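Xylanase and alpha-amylase inhibitor protein (PDB 3MU7) probably inhibits both xylanase and alpha-amylase, using a TIM-barrel scaffold of the glycosyl hydrolase family 18 type. Local coordinates at residues L118-P130 and A151-L165. Sequence-based numbering, arbitrary orientation. Where two conformers were deposited one is given.
Sequences LDGIDFHIEHGGP and ALTAAPQCVYPDPNL
Five backbone hydrogen bonds knit strand 120-125 to strand 151-154 in parallel, from Ala151 N to Asp119 O (2.8 Å) through to Ala155 N on Phe123 O (3.0 Å). A water bridges Ile125 O and Ala155 O. On the face carrying Asp122 and Thr153, the Thr153 OG1 hydroxyl donates to the anti lone pair of Asp122 OD1 (2.8 Å). Asp122 CG lies anti to the backbone N (chi1 175°), which carries the carboxylate across to that hydroxyl; Trp178 also binds OD1, while Tyr8 and Ser73 hold OD2, so four hydrogen bonds hold this buried carboxylate.

The strands belong to a beta-alpha-beta crossover of the TIM barrel, linked through helix 133-144. Asp119 to Glu126 follow the DxxDxDxE signature of family 18, with His124 in place of its third aspartate.

Phe123, resting on Leu136 and Leu140 of that helix, meets Leu152 CD2 at CE2 (4.2 Å). Leu165 CD2 sits at the ring's edge, also reaching Ile125 CB (4.0 Å).

Further along, Asn164 CB packs on Ile125 O (3.4 Å) and its OD1 takes a weak bond from Gly129 N. Gln157 lies across Glu126, amide and carboxylate planes 72° apart, although their closest modelled approach is doubtful; Gln180 is another partner of Glu126. Replacing Gln157 by an alanine removes the amide and would probably open a gap beside that carboxylate. Asp162 OD2 receives Gln157 N (2.9 Å), and OD1 accepts from Leu165 N, three residues on, in an Asx motif.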
ATOM      1  N   LEU A 118       9.189   9.711  -5.758  1.00  7.84           N
ATOM      2  CA  LEU A 118       8.664   8.700  -4.850  1.00  7.70           C
ATOM      3  C   LEU A 118       9.508   7.440  -4.837  1.00  7.39           C
ATOM      4  O   LEU A 118      10.307   7.193  -5.748  1.00  8.39           O
ATOM      5  CB  LEU A 118       7.219   8.360  -5.209  1.00  8.00           C
ATOM      6  CG  LEU A 118       6.220   9.510  -5.167  1.00  7.99           C
ATOM      7  CD1 LEU A 118       4.831   8.948  -5.367  1.00  9.45           C
ATOM      8  CD2 LEU A 118       6.297  10.279  -3.857  1.00 10.32           C
ATOM      9  N   ASP A 119       9.314   6.637  -3.796  1.00  7.25           N
ATOM     10  CA  ASP A 119      10.054   5.404  -3.618  1.00  7.13           C
ATOM     11  C   ASP A 119       9.413   4.185  -4.257  1.00  7.04           C
ATOM     12  O   ASP A 119       9.979   3.100  -4.198  1.00  7.61           O
ATOM     13  CB  ASP A 119      10.303   5.170  -2.138  1.00  7.70           C
ATOM     14  CG  ASP A 119      11.108   6.283  -1.526  1.00  7.96           C
ATOM     15  OD1 ASP A 119      12.299   6.403  -1.885  1.00 10.09           O
ATOM     16  OD2 ASP A 119      10.544   7.057  -0.729  1.00  8.13           O
ATOM     17  N   GLY A 120       8.244   4.353  -4.869  1.00  6.60           N
ATOM     18  CA  GLY A 120       7.606   3.236  -5.544  1.00  6.99           C
ATOM     19  C   GLY A 120       6.122   3.405  -5.733  1.00  6.33           C
ATOM     20  O   GLY A 120       5.540   4.446  -5.391  1.00  6.38           O
ATOM     21  N   ILE A 121       5.525   2.348  -6.282  1.00  5.96           N
ATOM     22  CA  ILE A 121       4.112   2.299  -6.632  1.00  6.04           C
ATOM     23  C   ILE A 121       3.462   1.099  -5.972  1.00  5.95           C
ATOM     24  O   ILE A 121       3.989  -0.016  -6.039  1.00  6.13           O
ATOM     25  CB  ILE A 121       3.912   2.195  -8.176  1.00  6.00           C
ATOM     26  CG1 ILE A 121       4.604   3.347  -8.930  1.00  6.73           C
ATOM     27  CG2 ILE A 121       2.426   2.068  -8.534  1.00  6.66           C
ATOM     28  CD1 ILE A 121       4.086   4.734  -8.593  1.00  7.41           C
ATOM     29  N   ASP A 122       2.311   1.345  -5.359  1.00  5.44           N
ATOM     30  CA  ASP A 122       1.518   0.318  -4.696  1.00  5.83           C
ATOM     31  C   ASP A 122       0.275   0.003  -5.526  1.00  5.85           C
ATOM     32  O   ASP A 122      -0.493   0.902  -5.872  1.00  6.18           O
ATOM     33  CB  ASP A 122       1.120   0.830  -3.311  1.00  5.82           C
ATOM     34  CG  ASP A 122       0.200  -0.107  -2.573  1.00  5.58           C
ATOM     35  OD1 ASP A 122       0.625  -1.240  -2.263  1.00  6.72           O
ATOM     36  OD2 ASP A 122      -0.941   0.303  -2.275  1.00  5.88           O
ATOM     37  N   PHE A 123       0.083  -1.273  -5.847  1.00  5.77           N
ATOM     38  CA  PHE A 123      -1.071  -1.733  -6.634  1.00  6.07           C
ATOM     39  C   PHE A 123      -2.202  -2.096  -5.671  1.00  6.29           C
ATOM     40  O   PHE A 123      -2.238  -3.211  -5.129  1.00  7.25           O
ATOM     41  CB  PHE A 123      -0.715  -2.987  -7.444  1.00  6.27           C
ATOM     42  CG  PHE A 123       0.074  -2.742  -8.710  1.00  6.15           C
ATOM     43  CD1 PHE A 123      -0.288  -3.402  -9.881  1.00  6.87           C
ATOM     44  CD2 PHE A 123       1.186  -1.899  -8.736  1.00  6.94           C
ATOM     45  CE1 PHE A 123       0.445  -3.236 -11.063  1.00  7.68           C
ATOM     46  CE2 PHE A 123       1.918  -1.722  -9.917  1.00  7.40           C
ATOM     47  CZ  PHE A 123       1.543  -2.393 -11.081  1.00  7.92           C
ATOM     48  N   HIS A 124      -3.129  -1.174  -5.452  1.00  6.49           N
ATOM     49  CA  HIS A 124      -4.298  -1.431  -4.592  1.00  6.52           C
ATOM     50  C   HIS A 124      -5.519  -1.628  -5.502  1.00  6.63           C
ATOM     51  O   HIS A 124      -6.508  -0.890  -5.444  1.00  7.29           O
ATOM     52  CB  HIS A 124      -4.489  -0.271  -3.604  1.00  6.69           C
ATOM     53  CG  HIS A 124      -5.432  -0.557  -2.470  1.00  6.53           C
ATOM     54  ND1 HIS A 124      -5.008  -0.601  -1.159  1.00  6.90           N
ATOM     55  CD2 HIS A 124      -6.768  -0.787  -2.440  1.00  8.09           C
ATOM     56  CE1 HIS A 124      -6.041  -0.848  -0.372  1.00  7.40           C
ATOM     57  NE2 HIS A 124      -7.120  -0.964  -1.123  1.00  8.40           N
ATOM     58  N   ILE A 125      -5.432  -2.646  -6.351  1.00  7.09           N
ATOM     59  CA  ILE A 125      -6.447  -2.911  -7.367  1.00  7.85           C
ATOM     60  C   ILE A 125      -7.538  -3.776  -6.765  1.00  8.26           C
ATOM     61  O   ILE A 125      -7.313  -4.950  -6.458  1.00  9.13           O
ATOM     62  CB  ILE A 125      -5.828  -3.574  -8.620  1.00  7.70           C
ATOM     63  CG1 ILE A 125      -4.643  -2.749  -9.158  1.00  8.26           C
ATOM     64  CG2 ILE A 125      -6.896  -3.823  -9.684  1.00  8.57           C
ATOM     65  CD1 ILE A 125      -4.928  -1.257  -9.392  1.00  8.69           C
ATOM     66  N   GLU A 126      -8.718  -3.183  -6.609  1.00  8.77           N
ATOM     67  CA  GLU A 126      -9.809  -3.801  -5.873  1.00  9.81           C
ATOM     68  C   GLU A 126     -10.945  -4.283  -6.776  1.00 10.20           C
ATOM     69  O   GLU A 126     -11.874  -4.933  -6.303  1.00 10.59           O
ATOM     70  CB  GLU A 126     -10.323  -2.828  -4.803  1.00  9.93           C
ATOM     71  CG  GLU A 126     -11.199  -3.461  -3.721  1.00 11.49           C
ATOM     72  CD  GLU A 126     -10.437  -4.430  -2.780  1.00  5.85           C
ATOM     73  OE1 GLU A 126      -9.424  -3.994  -2.143  1.00 15.37           O
ATOM     74  OE2 GLU A 126     -10.859  -5.564  -2.672  1.00 19.37           O
ATOM     75  N   HIS A 127     -10.889  -3.975  -8.063  1.00 10.36           N
ATOM     76  CA  HIS A 127     -11.875  -4.421  -9.041  1.00 11.29           C
ATOM     77  C   HIS A 127     -11.234  -4.429 -10.406  1.00 11.90           C
ATOM     78  O   HIS A 127     -10.276  -3.766 -10.649  1.00 11.92           O
ATOM     79  CB  HIS A 127     -13.122  -3.512  -9.026  1.00 11.32           C
ATOM     80  CG  HIS A 127     -12.853  -2.126  -9.510  1.00 11.78           C
ATOM     81  ND1 HIS A 127     -12.828  -1.040  -8.687  1.00 12.77           N
ATOM     82  CD2 HIS A 127     -12.589  -1.666 -10.745  1.00 13.86           C
ATOM     83  CE1 HIS A 127     -12.597   0.039  -9.399  1.00 12.43           C
ATOM     84  NE2 HIS A 127     -12.395  -0.317 -10.641  1.00 14.28           N
ATOM     85  N   GLY A 128     -11.882  -5.138 -11.298  0.50 12.05           N
ATOM     86  CA  GLY A 128     -11.538  -5.108 -12.699  0.50 12.61           C
ATOM     87  C   GLY A 128     -10.587  -6.168 -13.184  0.50 12.91           C
ATOM     88  O   GLY A 128     -10.879  -6.829 -14.227  0.50 13.95           O
ATOM     89  N   GLY A 129      -9.495  -6.357 -12.415  0.50 12.56           N
ATOM     90  CA  GLY A 129      -8.282  -7.052 -12.905  0.50 12.09           C
ATOM     91  C   GLY A 129      -8.592  -8.492 -13.034  0.50 12.21           C
ATOM     92  O   GLY A 129      -9.645  -8.879 -12.592  0.50 11.74           O
ATOM     93  N   PRO A 130      -7.750  -9.237 -13.706  1.00 12.50           N
ATOM     94  CA  PRO A 130      -6.305  -9.006 -13.779  1.00 12.19           C
ATOM     95  C   PRO A 130      -6.054  -8.040 -14.970  1.00 11.16           C
ATOM     96  O   PRO A 130      -4.990  -7.416 -15.050  1.00 10.52           O
ATOM     97  CB  PRO A 130      -5.741 -10.393 -14.121  1.00 12.91           C
ATOM     98  CG  PRO A 130      -6.872 -11.162 -14.658  1.00 13.88           C
ATOM     99  CD  PRO A 130      -8.062 -10.667 -13.913  1.00 12.80           C
ATOM    100  N   ALA A 151      10.395   0.694  -5.649  1.00  8.88           N
ATOM    101  CA  ALA A 151       9.674  -0.513  -5.267  1.00  8.14           C
ATOM    102  C   ALA A 151       8.331  -0.654  -5.967  1.00  7.14           C
ATOM    103  O   ALA A 151       7.692   0.332  -6.341  1.00  6.77           O
ATOM    104  CB  ALA A 151       9.472  -0.538  -3.766  1.00  9.23           C
ATOM    105  N   LEU A 152       7.907  -1.905  -6.124  1.00  6.85           N
ATOM    106  CA  LEU A 152       6.549  -2.232  -6.528  1.00  6.54           C
ATOM    107  C   LEU A 152       5.923  -3.065  -5.431  1.00  6.00           C
ATOM    108  O   LEU A 152       6.499  -4.066  -4.991  1.00  6.09           O
ATOM    109  CB  LEU A 152       6.537  -2.994  -7.855  1.00  6.89           C
ATOM    110  CG  LEU A 152       6.984  -2.182  -9.078  1.00  7.17           C
ATOM    111  CD1 LEU A 152       7.192  -3.080 -10.296  1.00  9.47           C
ATOM    112  CD2 LEU A 152       6.011  -1.053  -9.380  1.00  9.04           C
ATOM    113  N   THR A 153       4.750  -2.644  -4.967  1.00  5.62           N
ATOM    114  CA  THR A 153       4.054  -3.372  -3.910  1.00  5.73           C
ATOM    115  C   THR A 153       2.618  -3.628  -4.320  1.00  5.77           C
ATOM    116  O   THR A 153       2.132  -3.030  -5.280  1.00  5.98           O
ATOM    117  CB  THR A 153       4.095  -2.607  -2.569  1.00  5.48           C
ATOM    118  OG1 THR A 153       3.399  -1.366  -2.705  1.00  6.10           O
ATOM    119  CG2 THR A 153       5.526  -2.312  -2.140  1.00  6.70           C
ATOM    120  N   ALA A 154       1.943  -4.534  -3.614  1.00  5.98           N
ATOM    121  CA  ALA A 154       0.543  -4.839  -3.899  1.00  6.37           C
ATOM    122  C   ALA A 154      -0.251  -5.021  -2.614  1.00  5.99           C
ATOM    123  O   ALA A 154       0.297  -5.422  -1.578  1.00  6.10           O
ATOM    124  CB  ALA A 154       0.420  -6.080  -4.780  1.00  7.45           C
ATOM    125  N   ALA A 155      -1.555  -4.751  -2.703  1.00  5.72           N
ATOM    126  CA  ALA A 155      -2.465  -4.824  -1.566  1.00  6.15           C
ATOM    127  C   ALA A 155      -3.656  -5.726  -1.899  1.00  6.51           C
ATOM    128  O   ALA A 155      -4.783  -5.247  -2.046  1.00  6.86           O
ATOM    129  CB  ALA A 155      -2.947  -3.432  -1.182  1.00  6.58           C
ATOM    130  N   PRO A 156      -3.415  -7.042  -2.031  1.00  6.54           N
ATOM    131  CA  PRO A 156      -4.516  -7.949  -2.338  1.00  6.85           C
ATOM    132  C   PRO A 156      -5.477  -8.106  -1.158  1.00  7.04           C
ATOM    133  O   PRO A 156      -5.134  -7.810  -0.002  1.00  6.90           O
ATOM    134  CB  PRO A 156      -3.796  -9.273  -2.602  1.00  7.24           C
ATOM    135  CG  PRO A 156      -2.579  -9.197  -1.729  1.00  6.69           C
ATOM    136  CD  PRO A 156      -2.139  -7.766  -1.853  1.00  6.62           C
ATOM    137  N   GLN A 157      -6.678  -8.584  -1.465  1.00  7.31           N
ATOM    138  CA  GLN A 157      -7.585  -9.084  -0.445  1.00  8.08           C
ATOM    139  C   GLN A 157      -7.068 -10.429   0.076  1.00  7.96           C
ATOM    140  O   GLN A 157      -6.100 -10.981  -0.464  1.00  8.40           O
ATOM    141  CB  GLN A 157      -8.996  -9.187  -1.013  1.00  8.34           C
ATOM    142  CG  GLN A 157      -9.631  -7.840  -1.269  1.00 10.95           C
ATOM    143  CD  GLN A 157     -11.027  -7.982  -1.825  1.00 12.17           C
ATOM    144  OE1 GLN A 157     -12.003  -8.044  -1.073  1.00 13.71           O
ATOM    145  NE2 GLN A 157     -11.135  -8.024  -3.149  1.00 12.77           N
ATOM    146  N   CYS A 158      -7.685 -10.962   1.131  1.00  7.99           N
ATOM    147  CA  CYS A 158      -7.045 -12.066   1.849  1.00  8.13           C
ATOM    148  C   CYS A 158      -7.343 -13.493   1.388  1.00  8.31           C
ATOM    149  O   CYS A 158      -6.807 -14.438   1.953  1.00  8.57           O
ATOM    150  CB  CYS A 158      -7.193 -11.930   3.372  1.00  7.97           C
ATOM    151  SG  CYS A 158      -8.845 -11.757   4.048  1.00  8.99           S
ATOM    152  N   VAL A 159      -8.166 -13.651   0.358  1.00  8.74           N
ATOM    153  CA  VAL A 159      -8.387 -14.990  -0.197  1.00  9.68           C
ATOM    154  C   VAL A 159      -7.337 -15.256  -1.273  1.00  9.04           C
ATOM    155  O   VAL A 159      -7.241 -14.520  -2.259  1.00  9.73           O
ATOM    156  CB  VAL A 159      -9.803 -15.191  -0.764  1.00 10.29           C
ATOM    157  CG1 VAL A 159      -9.987 -16.638  -1.186  1.00 11.80           C
ATOM    158  CG2 VAL A 159     -10.863 -14.822   0.266  1.00 11.97           C
ATOM    159  N   TYR A 160      -6.540 -16.297  -1.066  1.00  8.82           N
ATOM    160  CA  TYR A 160      -5.478 -16.649  -1.994  1.00  8.56           C
ATOM    161  C   TYR A 160      -5.983 -17.639  -3.059  1.00  8.44           C
ATOM    162  O   TYR A 160      -6.585 -18.659  -2.709  1.00  8.57           O
ATOM    163  CB  TYR A 160      -4.298 -17.278  -1.241  1.00  8.69           C
ATOM    164  CG  TYR A 160      -3.121 -17.460  -2.156  1.00  9.00           C
ATOM    165  CD1 TYR A 160      -2.152 -16.468  -2.278  1.00  9.52           C
ATOM    166  CD2 TYR A 160      -3.005 -18.599  -2.957  1.00  9.75           C
ATOM    167  CE1 TYR A 160      -1.090 -16.613  -3.151  1.00  9.75           C
ATOM    168  CE2 TYR A 160      -1.953 -18.750  -3.830  1.00 10.18           C
ATOM    169  CZ  TYR A 160      -1.001 -17.752  -3.928  1.00 10.38           C
ATOM    170  OH  TYR A 160       0.055 -17.893  -4.795  1.00 12.70           O
ATOM    171  N   PRO A 161      -5.716 -17.389  -4.358  1.00  8.10           N
ATOM    172  CA  PRO A 161      -5.044 -16.231  -4.954  1.00  8.34           C
ATOM    173  C   PRO A 161      -6.038 -15.105  -5.191  1.00  8.19           C
ATOM    174  O   PRO A 161      -7.228 -15.354  -5.410  1.00  8.85           O
ATOM    175  CB  PRO A 161      -4.526 -16.780  -6.284  1.00  8.51           C
ATOM    176  CG  PRO A 161      -5.518 -17.840  -6.663  1.00  9.02           C
ATOM    177  CD  PRO A 161      -6.018 -18.429  -5.368  1.00  9.03           C
ATOM    178  N   ASP A 162      -5.553 -13.871  -5.146  1.00  8.25           N
ATOM    179  CA  ASP A 162      -6.421 -12.716  -5.280  1.00  8.11           C
ATOM    180  C   ASP A 162      -7.010 -12.606  -6.696  1.00  8.16           C
ATOM    181  O   ASP A 162      -6.298 -12.753  -7.667  1.00  7.70           O
ATOM    182  CB  ASP A 162      -5.642 -11.457  -4.922  1.00  8.22           C
ATOM    183  CG  ASP A 162      -6.505 -10.231  -4.924  1.00  8.01           C
ATOM    184  OD1 ASP A 162      -6.534  -9.539  -5.959  1.00  9.02           O
ATOM    185  OD2 ASP A 162      -7.197  -9.999  -3.911  1.00  9.10           O
ATOM    186  N   PRO A 163      -8.321 -12.329  -6.808  1.00  9.11           N
ATOM    187  CA  PRO A 163      -8.923 -12.264  -8.148  1.00  9.66           C
ATOM    188  C   PRO A 163      -8.397 -11.134  -9.026  1.00  9.43           C
ATOM    189  O   PRO A 163      -8.335 -11.286 -10.244  1.00 10.67           O
ATOM    190  CB  PRO A 163     -10.415 -12.051  -7.856  1.00 10.04           C
ATOM    191  CG  PRO A 163     -10.474 -11.570  -6.470  1.00 11.44           C
ATOM    192  CD  PRO A 163      -9.336 -12.206  -5.749  1.00  9.61           C
ATOM    193  N   ASN A 164      -8.027 -10.009  -8.422  1.00  8.72           N
ATOM    194  CA  ASN A 164      -7.522  -8.872  -9.192  1.00  8.97           C
ATOM    195  C   ASN A 164      -6.028  -8.904  -9.445  1.00  8.66           C
ATOM    196  O   ASN A 164      -5.572  -8.500 -10.510  1.00  9.42           O
ATOM    197  CB  ASN A 164      -7.918  -7.564  -8.518  1.00  9.29           C
ATOM    198  CG  ASN A 164      -9.410  -7.411  -8.431  1.00  9.73           C
ATOM    199  OD1 ASN A 164     -10.086  -7.318  -9.453  1.00 12.71           O
ATOM    200  ND2 ASN A 164      -9.942  -7.439  -7.223  1.00  9.76           N
ATOM    201  N   LEU A 165      -5.279  -9.403  -8.465  1.00  8.11           N
ATOM    202  CA  LEU A 165      -3.825  -9.274  -8.457  1.00  8.64           C
ATOM    203  C   LEU A 165      -3.084 -10.605  -8.445  1.00  8.29           C
ATOM    204  O   LEU A 165      -1.863 -10.622  -8.554  1.00  8.39           O
ATOM    205  CB  LEU A 165      -3.380  -8.439  -7.248  1.00  8.98           C
ATOM    206  CG  LEU A 165      -3.770  -6.959  -7.214  1.00 10.04           C
ATOM    207  CD1 LEU A 165      -3.764  -6.437  -5.784  1.00 11.26           C
ATOM    208  CD2 LEU A 165      -2.848  -6.145  -8.094  1.00 12.58           C
TER
HETATM  209  O   HOH W   1      -7.092  -5.661  -3.761  1.00 14.52           O